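Local atomic coordinates of intracellular protease/amidase (Salmonella enterica subsp. enterica serovar Typhimurium, PDB entry 4K2H), a protein that binds zinc and belongs to the DJ-1/PfpI family, whose members are often assigned peptidase activity, though its own function is unknown. Residues G99-P104 with S167-G172; A142-D147 with V159-L164. The protein carries 1 engineered substitution. One frame throughout, in Å; residues are numbered along the deposited sequence. Where two conformers were deposited one is given.

Contact 1 (G99-P104 with S167-G172)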
ATOM      1  N   GLY A  99     -24.455  11.142  -9.558  1.00 39.73           N
ATOM      2  CA  GLY A  99     -24.339   9.692  -9.716  1.00 39.18           C
ATOM      3  C   GLY A  99     -22.917   9.128  -9.802  1.00 39.21           C
ATOM      4  O   GLY A  99     -22.749   7.969 -10.172  1.00 39.08           O
ATOM      5  N   LYS A 100     -21.878   9.912  -9.501  1.00 38.33           N
ATOM      6  CA  LYS A 100     -20.514   9.349  -9.561  1.00 37.62           C
ATOM      7  C   LYS A 100     -20.278   8.412  -8.380  1.00 36.40           C
ATOM      8  O   LYS A 100     -21.025   8.441  -7.381  1.00 33.78           O
ATOM      9  CB  LYS A 100     -19.457  10.431  -9.597  1.00 37.10           C
ATOM     10  CG  LYS A 100     -19.703  11.465 -10.663  1.00 38.78           C
ATOM     11  CD  LYS A 100     -20.086  10.809 -11.982  1.00 41.04           C
ATOM     12  CE  LYS A 100     -19.973  11.792 -13.124  1.00 42.42           C
ATOM     13  NZ  LYS A 100     -20.345  11.143 -14.401  1.00 43.59           N
ATOM     14  N   LEU A 101     -19.266   7.557  -8.507  1.00 35.47           N
ATOM     15  CA  LEU A 101     -18.966   6.588  -7.447  1.00 33.88           C
ATOM     16  C   LEU A 101     -18.270   7.232  -6.212  1.00 33.67           C
ATOM     17  O   LEU A 101     -17.267   7.941  -6.314  1.00 32.27           O
ATOM     18  CB  LEU A 101     -18.140   5.410  -7.998  1.00 33.21           C
ATOM     19  CG  LEU A 101     -18.691   4.674  -9.233  1.00 32.73           C
ATOM     20  CD1 LEU A 101     -17.732   3.585  -9.707  1.00 32.19           C
ATOM     21  CD2 LEU A 101     -20.071   4.091  -8.945  1.00 33.06           C
ATOM     22  N   ILE A 102     -18.841   6.970  -5.044  1.00 33.35           N
ATOM     23  CA  ILE A 102     -18.280   7.413  -3.774  1.00 31.63           C
ATOM     24  C   ILE A 102     -17.801   6.171  -3.074  1.00 30.37           C
ATOM     25  O   ILE A 102     -18.585   5.227  -2.796  1.00 29.88           O
ATOM     26  CB  ILE A 102     -19.335   8.096  -2.913  1.00 32.81           C
ATOM     27  CG1 ILE A 102     -20.082   9.147  -3.738  1.00 34.76           C
ATOM     28  CG2 ILE A 102     -18.731   8.650  -1.637  1.00 32.89           C
ATOM     29  CD1 ILE A 102     -19.189  10.190  -4.370  1.00 35.81           C
ATOM     30  N   CYS A 103     -16.509   6.154  -2.802  1.00 28.30           N
ATOM     31  CA  CYS A 103     -15.835   4.934  -2.429  1.00 28.01           C
ATOM     32  C   CYS A 103     -15.013   5.112  -1.164  1.00 28.38           C
ATOM     33  O   CYS A 103     -13.772   5.282  -1.229  1.00 26.62           O
ATOM     34  CB  CYS A 103     -14.936   4.488  -3.552  1.00 27.74           C
ATOM     35  SG  CYS A 103     -15.704   4.497  -5.170  1.00 31.16           S
ATOM     36  N   PRO A 104     -15.697   5.035  -0.013  1.00 28.34           N
ATOM     37  CA  PRO A 104     -15.049   5.033   1.276  1.00 27.43           C
ATOM     38  C   PRO A 104     -14.543   3.688   1.701  1.00 28.04           C
ATOM     39  O   PRO A 104     -15.167   2.640   1.424  1.00 26.49           O
ATOM     40  CB  PRO A 104     -16.163   5.466   2.219  1.00 27.73           C
ATOM     41  CG  PRO A 104     -17.376   4.862   1.604  1.00 28.81           C
ATOM     42  CD  PRO A 104     -17.158   5.127   0.128  1.00 28.51           C
ATOM     43  N   SER A 167     -12.564  -1.010  -9.684  1.00 33.57           N
ATOM     44  CA  SER A 167     -12.018  -0.966 -11.038  1.00 34.53           C
ATOM     45  C   SER A 167     -12.975  -1.605 -12.048  1.00 36.40           C
ATOM     46  O   SER A 167     -13.190  -1.091 -13.144  1.00 36.01           O
ATOM     47  CB  SER A 167     -10.692  -1.708 -11.112  1.00 35.91           C
ATOM     48  OG  SER A 167      -9.688  -1.087 -10.330  1.00 36.16           O
ATOM     49  N   ALA A 168     -13.521  -2.751 -11.665  1.00 37.75           N
ATOM     50  CA  ALA A 168     -14.382  -3.508 -12.532  1.00 38.70           C
ATOM     51  C   ALA A 168     -15.623  -2.684 -12.826  1.00 40.24           C
ATOM     52  O   ALA A 168     -16.074  -2.600 -13.961  1.00 42.78           O
ATOM     53  CB  ALA A 168     -14.755  -4.814 -11.865  1.00 38.93           C
ATOM     54  N   ARG A 169     -16.168  -2.054 -11.799  1.00 41.22           N
ATOM     55  CA  ARG A 169     -17.285  -1.148 -11.988  1.00 42.21           C
ATOM     56  C   ARG A 169     -16.947   0.037 -12.932  1.00 41.17           C
ATOM     57  O   ARG A 169     -17.730   0.368 -13.836  1.00 41.41           O
ATOM     58  CB  ARG A 169     -17.723  -0.641 -10.642  1.00 43.63           C
ATOM     59  CG  ARG A 169     -18.893   0.300 -10.717  1.00 48.59           C
ATOM     60  CD  ARG A 169     -20.216  -0.405 -10.966  1.00 50.32           C
ATOM     61  NE  ARG A 169     -21.212   0.495 -10.402  1.00 54.86           N
ATOM     62  CZ  ARG A 169     -21.693   0.425  -9.165  1.00 52.52           C
ATOM     63  NH1 ARG A 169     -22.557   1.342  -8.764  1.00 51.19           N
ATOM     64  NH2 ARG A 169     -21.352  -0.567  -8.347  1.00 53.28           N
ATOM     65  N   LEU A 170     -15.796   0.671 -12.734  1.00 38.30           N
ATOM     66  CA  LEU A 170     -15.346   1.740 -13.645  1.00 37.99           C
ATOM     67  C   LEU A 170     -15.141   1.274 -15.089  1.00 39.81           C
ATOM     68  O   LEU A 170     -15.430   2.022 -16.033  1.00 39.03           O
ATOM     69  CB  LEU A 170     -14.046   2.374 -13.166  1.00 35.63           C
ATOM     70  CG  LEU A 170     -14.134   3.268 -11.923  1.00 35.00           C
ATOM     71  CD1 LEU A 170     -12.753   3.483 -11.350  1.00 32.80           C
ATOM     72  CD2 LEU A 170     -14.795   4.600 -12.238  1.00 35.03           C
ATOM     73  N   LEU A 171     -14.623   0.058 -15.253  1.00 40.55           N
ATOM     74  CA  LEU A 171     -14.323  -0.465 -16.584  1.00 42.35           C
ATOM     75  C   LEU A 171     -15.542  -1.121 -17.243  1.00 44.50           C
ATOM     76  O   LEU A 171     -15.548  -1.305 -18.441  1.00 44.45           O
ATOM     77  CB  LEU A 171     -13.163  -1.462 -16.538  1.00 40.80           C
ATOM     78  CG  LEU A 171     -11.775  -0.892 -16.208  1.00 39.93           C
ATOM     79  CD1 LEU A 171     -10.711  -1.967 -16.339  1.00 39.92           C
ATOM     80  CD2 LEU A 171     -11.424   0.279 -17.121  1.00 40.13           C
ATOM     81  N   GLY A 172     -16.544  -1.487 -16.443  1.00 46.38           N
ATOM     82  CA  GLY A 172     -17.738  -2.192 -16.921  1.00 47.27           C
ATOM     83  C   GLY A 172     -17.403  -3.554 -17.497  1.00 49.81           C
ATOM     84  O   GLY A 172     -18.028  -3.983 -18.446  1.00 51.73           O
TER
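With CG of Leu101 opposite its carbonyl carbon (chi1 -53°) and CG of Arg169 anti to the backbone N (chi1 -179°), the two side chains meet between strand 101-104 and the last turn of helix 159-171; the arginine chain then bends at chi2 (76°). Leu101 CD1 rests on the aliphatic stem, 3.6 Å from Arg169 CG. The other methyl, Leu101 CD2, lies over one face of the guanidinium, 3.7 Å from Arg169 NH1. In the alpha/beta fold of the DJ-1/PfpI family this is the packing of a flanking helix on the central sheet: Leu101 pairs through its backbone with Asp68 and Val70, while Ile102 makes backbone hydrogen bonds with Asn149 and Ile151 on the other side. Hydrogen-bonded to Gly148 O through NH1 and salt-bridged to Glu146 through NH2, the Arg169 guanidinium is anchored while it offers a face to the leucine. Leu170 adds an apolar touch from the next helical position, its CD2 lying 4.0 Å from Leu101 CD1 as the two leucines run alongside one another in opposite senses; Leu170 also packs on Leu27 of helix 17-29.

Contact 2 (A142-D147 with V159-L164)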
ATOM      1  N   ALA A 142     -19.670  -6.982   5.336  1.00 39.26           N
ATOM      2  CA  ALA A 142     -19.034  -7.678   4.219  1.00 38.65           C
ATOM      3  C   ALA A 142     -17.741  -6.952   3.833  1.00 39.04           C
ATOM      4  O   ALA A 142     -17.596  -5.767   4.107  1.00 35.57           O
ATOM      5  CB  ALA A 142     -19.977  -7.735   3.031  1.00 40.18           C
ATOM      6  N   PRO A 143     -16.802  -7.668   3.184  1.00 39.13           N
ATOM      7  CA  PRO A 143     -15.554  -7.068   2.719  1.00 38.31           C
ATOM      8  C   PRO A 143     -15.763  -5.802   1.906  1.00 37.71           C
ATOM      9  O   PRO A 143     -15.080  -4.790   2.135  1.00 38.24           O
ATOM     10  CB  PRO A 143     -14.938  -8.186   1.853  1.00 38.97           C
ATOM     11  CG  PRO A 143     -15.417  -9.448   2.507  1.00 40.19           C
ATOM     12  CD  PRO A 143     -16.817  -9.135   2.985  1.00 40.40           C
ATOM     13  N   VAL A 144     -16.687  -5.889   0.950  1.00 36.42           N
ATOM     14  CA  VAL A 144     -17.034  -4.828   0.065  1.00 35.46           C
ATOM     15  C   VAL A 144     -18.555  -4.831  -0.089  1.00 36.75           C
ATOM     16  O   VAL A 144     -19.157  -5.862  -0.357  1.00 38.40           O
ATOM     17  CB  VAL A 144     -16.366  -5.018  -1.309  1.00 36.24           C
ATOM     18  CG1 VAL A 144     -16.756  -3.899  -2.264  1.00 35.88           C
ATOM     19  CG2 VAL A 144     -14.853  -5.040  -1.168  1.00 37.19           C
ATOM     20  N   VAL A 145     -19.166  -3.667   0.076  1.00 37.72           N
ATOM     21  CA  VAL A 145     -20.603  -3.481  -0.071  1.00 37.33           C
ATOM     22  C   VAL A 145     -20.824  -2.521  -1.205  1.00 38.70           C
ATOM     23  O   VAL A 145     -20.122  -1.493  -1.277  1.00 38.88           O
ATOM     24  CB  VAL A 145     -21.183  -2.873   1.202  1.00 37.52           C
ATOM     25  CG1 VAL A 145     -22.663  -2.527   1.030  1.00 39.42           C
ATOM     26  CG2 VAL A 145     -20.972  -3.837   2.351  1.00 38.65           C
ATOM     27  N   GLU A 146     -21.766  -2.840  -2.093  1.00 39.88           N
ATOM     28  CA  GLU A 146     -22.173  -1.927  -3.164  1.00 41.74           C
ATOM     29  C   GLU A 146     -23.645  -1.609  -3.094  1.00 43.29           C
ATOM     30  O   GLU A 146     -24.489  -2.520  -2.998  1.00 43.56           O
ATOM     31  CB  GLU A 146     -21.953  -2.548  -4.521  1.00 44.16           C
ATOM     32  CG  GLU A 146     -20.530  -2.904  -4.808  1.00 46.35           C
ATOM     33  CD  GLU A 146     -20.405  -3.548  -6.168  1.00 49.00           C
ATOM     34  OE1 GLU A 146     -20.728  -2.876  -7.177  1.00 51.53           O
ATOM     35  OE2 GLU A 146     -19.985  -4.721  -6.210  1.00 49.78           O
ATOM     36  N   ASP A 147     -23.971  -0.326  -3.177  1.00 42.40           N
ATOM     37  CA  ASP A 147     -25.363   0.084  -3.187  1.00 44.33           C
ATOM     38  C   ASP A 147     -25.475   1.343  -3.994  1.00 43.84           C
ATOM     39  O   ASP A 147     -25.127   2.408  -3.497  1.00 44.65           O
ATOM     40  CB  ASP A 147     -25.872   0.303  -1.759  1.00 45.64           C
ATOM     41  CG  ASP A 147     -27.359   0.676  -1.708  1.00 44.93           C
ATOM     42  OD1 ASP A 147     -27.977   0.888  -2.764  1.00 44.70           O
ATOM     43  OD2 ASP A 147     -27.886   0.790  -0.596  1.00 44.81           O
ATOM     44  N   VAL A 159      -8.561  -4.517   1.050  1.00 28.59           N
ATOM     45  CA  VAL A 159      -8.325  -3.429   0.116  1.00 28.58           C
ATOM     46  C   VAL A 159      -8.206  -3.887  -1.336  1.00 29.82           C
ATOM     47  O   VAL A 159      -8.636  -3.187  -2.235  1.00 28.62           O
ATOM     48  CB  VAL A 159      -7.089  -2.600   0.532  1.00 29.22           C
ATOM     49  CG1 VAL A 159      -5.793  -3.382   0.317  1.00 29.84           C
ATOM     50  CG2 VAL A 159      -7.055  -1.291  -0.229  1.00 29.41           C
ATOM     51  N   PHE A 160      -7.640  -5.068  -1.576  1.00 32.47           N
ATOM     52  CA  PHE A 160      -7.549  -5.580  -2.946  1.00 32.83           C
ATOM     53  C   PHE A 160      -8.941  -5.801  -3.510  1.00 34.04           C
ATOM     54  O   PHE A 160      -9.242  -5.374  -4.631  1.00 33.29           O
ATOM     55  CB  PHE A 160      -6.691  -6.847  -3.011  1.00 34.38           C
ATOM     56  CG  PHE A 160      -5.199  -6.585  -2.866  1.00 35.22           C
ATOM     57  CD1 PHE A 160      -4.494  -5.923  -3.867  1.00 34.03           C
ATOM     58  CD2 PHE A 160      -4.500  -7.022  -1.733  1.00 36.33           C
ATOM     59  CE1 PHE A 160      -3.135  -5.678  -3.739  1.00 35.69           C
ATOM     60  CE2 PHE A 160      -3.137  -6.784  -1.603  1.00 36.35           C
ATOM     61  CZ  PHE A 160      -2.450  -6.106  -2.606  1.00 35.22           C
ATOM     62  N   ASP A 161      -9.802  -6.429  -2.714  1.00 35.84           N
ATOM     63  CA  ASP A 161     -11.163  -6.690  -3.161  0.50 35.77           C
ATOM     64  C   ASP A 161     -11.870  -5.370  -3.477  1.00 35.19           C
ATOM     65  O   ASP A 161     -12.538  -5.248  -4.522  1.00 35.46           O
ATOM     66  CB  ASP A 161     -11.942  -7.496  -2.116  0.50 36.73           C
ATOM     67  CG  ASP A 161     -13.226  -8.086  -2.678  0.50 37.77           C
ATOM     68  OD1 ASP A 161     -13.499  -7.851  -3.873  0.50 37.38           O
ATOM     69  OD2 ASP A 161     -13.957  -8.779  -1.930  0.50 39.63           O
ATOM     70  N   PHE A 162     -11.704  -4.389  -2.596  1.00 33.08           N
ATOM     71  CA  PHE A 162     -12.280  -3.051  -2.767  1.00 31.36           C
ATOM     72  C   PHE A 162     -11.805  -2.399  -4.055  1.00 30.55           C
ATOM     73  O   PHE A 162     -12.621  -1.894  -4.845  1.00 29.00           O
ATOM     74  CB  PHE A 162     -11.945  -2.200  -1.533  1.00 30.82           C
ATOM     75  CG  PHE A 162     -12.197  -0.718  -1.701  1.00 30.77           C
ATOM     76  CD1 PHE A 162     -13.464  -0.176  -1.469  1.00 31.27           C
ATOM     77  CD2 PHE A 162     -11.157   0.138  -2.049  1.00 29.85           C
ATOM     78  CE1 PHE A 162     -13.688   1.191  -1.604  1.00 30.05           C
ATOM     79  CE2 PHE A 162     -11.373   1.502  -2.170  1.00 30.58           C
ATOM     80  CZ  PHE A 162     -12.653   2.023  -1.967  1.00 30.63           C
ATOM     81  N   ALA A 163     -10.490  -2.411  -4.257  1.00 29.30           N
ATOM     82  CA  ALA A 163      -9.880  -1.805  -5.434  1.00 30.21           C
ATOM     83  C   ALA A 163     -10.277  -2.515  -6.739  1.00 31.20           C
ATOM     84  O   ALA A 163     -10.595  -1.868  -7.739  1.00 30.05           O
ATOM     85  CB  ALA A 163      -8.359  -1.785  -5.288  1.00 29.79           C
ATOM     86  N   LEU A 164     -10.251  -3.852  -6.732  1.00 32.30           N
ATOM     87  CA  LEU A 164     -10.619  -4.601  -7.946  1.00 32.66           C
ATOM     88  C   LEU A 164     -12.099  -4.378  -8.266  1.00 32.21           C
ATOM     89  O   LEU A 164     -12.447  -4.110  -9.401  1.00 32.25           O
ATOM     90  CB  LEU A 164     -10.245  -6.070  -7.819  1.00 32.84           C
ATOM     91  CG  LEU A 164      -8.732  -6.283  -7.656  1.00 33.14           C
ATOM     92  CD1 LEU A 164      -8.453  -7.677  -7.138  1.00 34.27           C
ATOM     93  CD2 LEU A 164      -7.908  -6.025  -8.918  1.00 32.65           C
TER
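The beta hairpin of strands 144-147 and 150-153 packs on the first turns of helix 159-171, the helix that follows it in the chain, within the alpha/beta fold of the DJ-1/PfpI family. Val144, the first residue of its strand, carries the contact with one methyl. The CA atoms of Val144 and Phe162 are 5.8 Å apart, close enough for Val144 CG2 to lie against the helix backbone: it is 3.5 Å from Phe162 N and 3.6 Å from Phe162 CA. This methyl is the branch opposite the carbonyl carbon of Val144, whereas CG1 is anti to the backbone N (chi1 179°). Phe162 contributes mainly its main chain and CB, with Phe162 CB 4.1 Å from Val144 CG2. Its own chi1 of 167° carries the ring on toward strand 101-104.

Asp161 lays the face of its carboxylate over the same methyl. That residue was modelled in two conformers; in the one given, the carboxylate carbon Asp161 CG is 3.8 Å from Val144 CG2, a van der Waals approach. Its OD1 has a weak hydrogen bond to Trp188 NE1 near the C-terminus. Farther along the helix, Thr165 also packs on Val144. Backbone hydrogen bonds of Pro143 with Lys154 and of Val145 with Ser152 tie the residues flanking Val144 to the other arm of the hairpin. Just before the strand, Pro143 touches the acid through CB, with Pro143 CB 4.0 Å from Asp161 OD2 in the conformer given.

In the fold
Helix 159-171 is common to both contacts: its early turns meet the hairpin strand 144-147 in contact 2, its last turn meets strand 101-104 in contact 1, and the two centres lie 11 Å apart. A salt bridge joins them, Arg169 NH2 to Glu146 OE1 at 2.7 Å. The ring of Phe162 makes a second connection by packing against the strand backbone, with Phe162 CZ 3.5 Å from Cys103 O and Phe162 CE1 3.7 Å from Pro104 O. The zinc ion held by Glu16, Glu17 and His49 is not touched directly; the side chains of Phe162 and Glu16 are about 11 Å apart, and contact 1 lies away from the metal site.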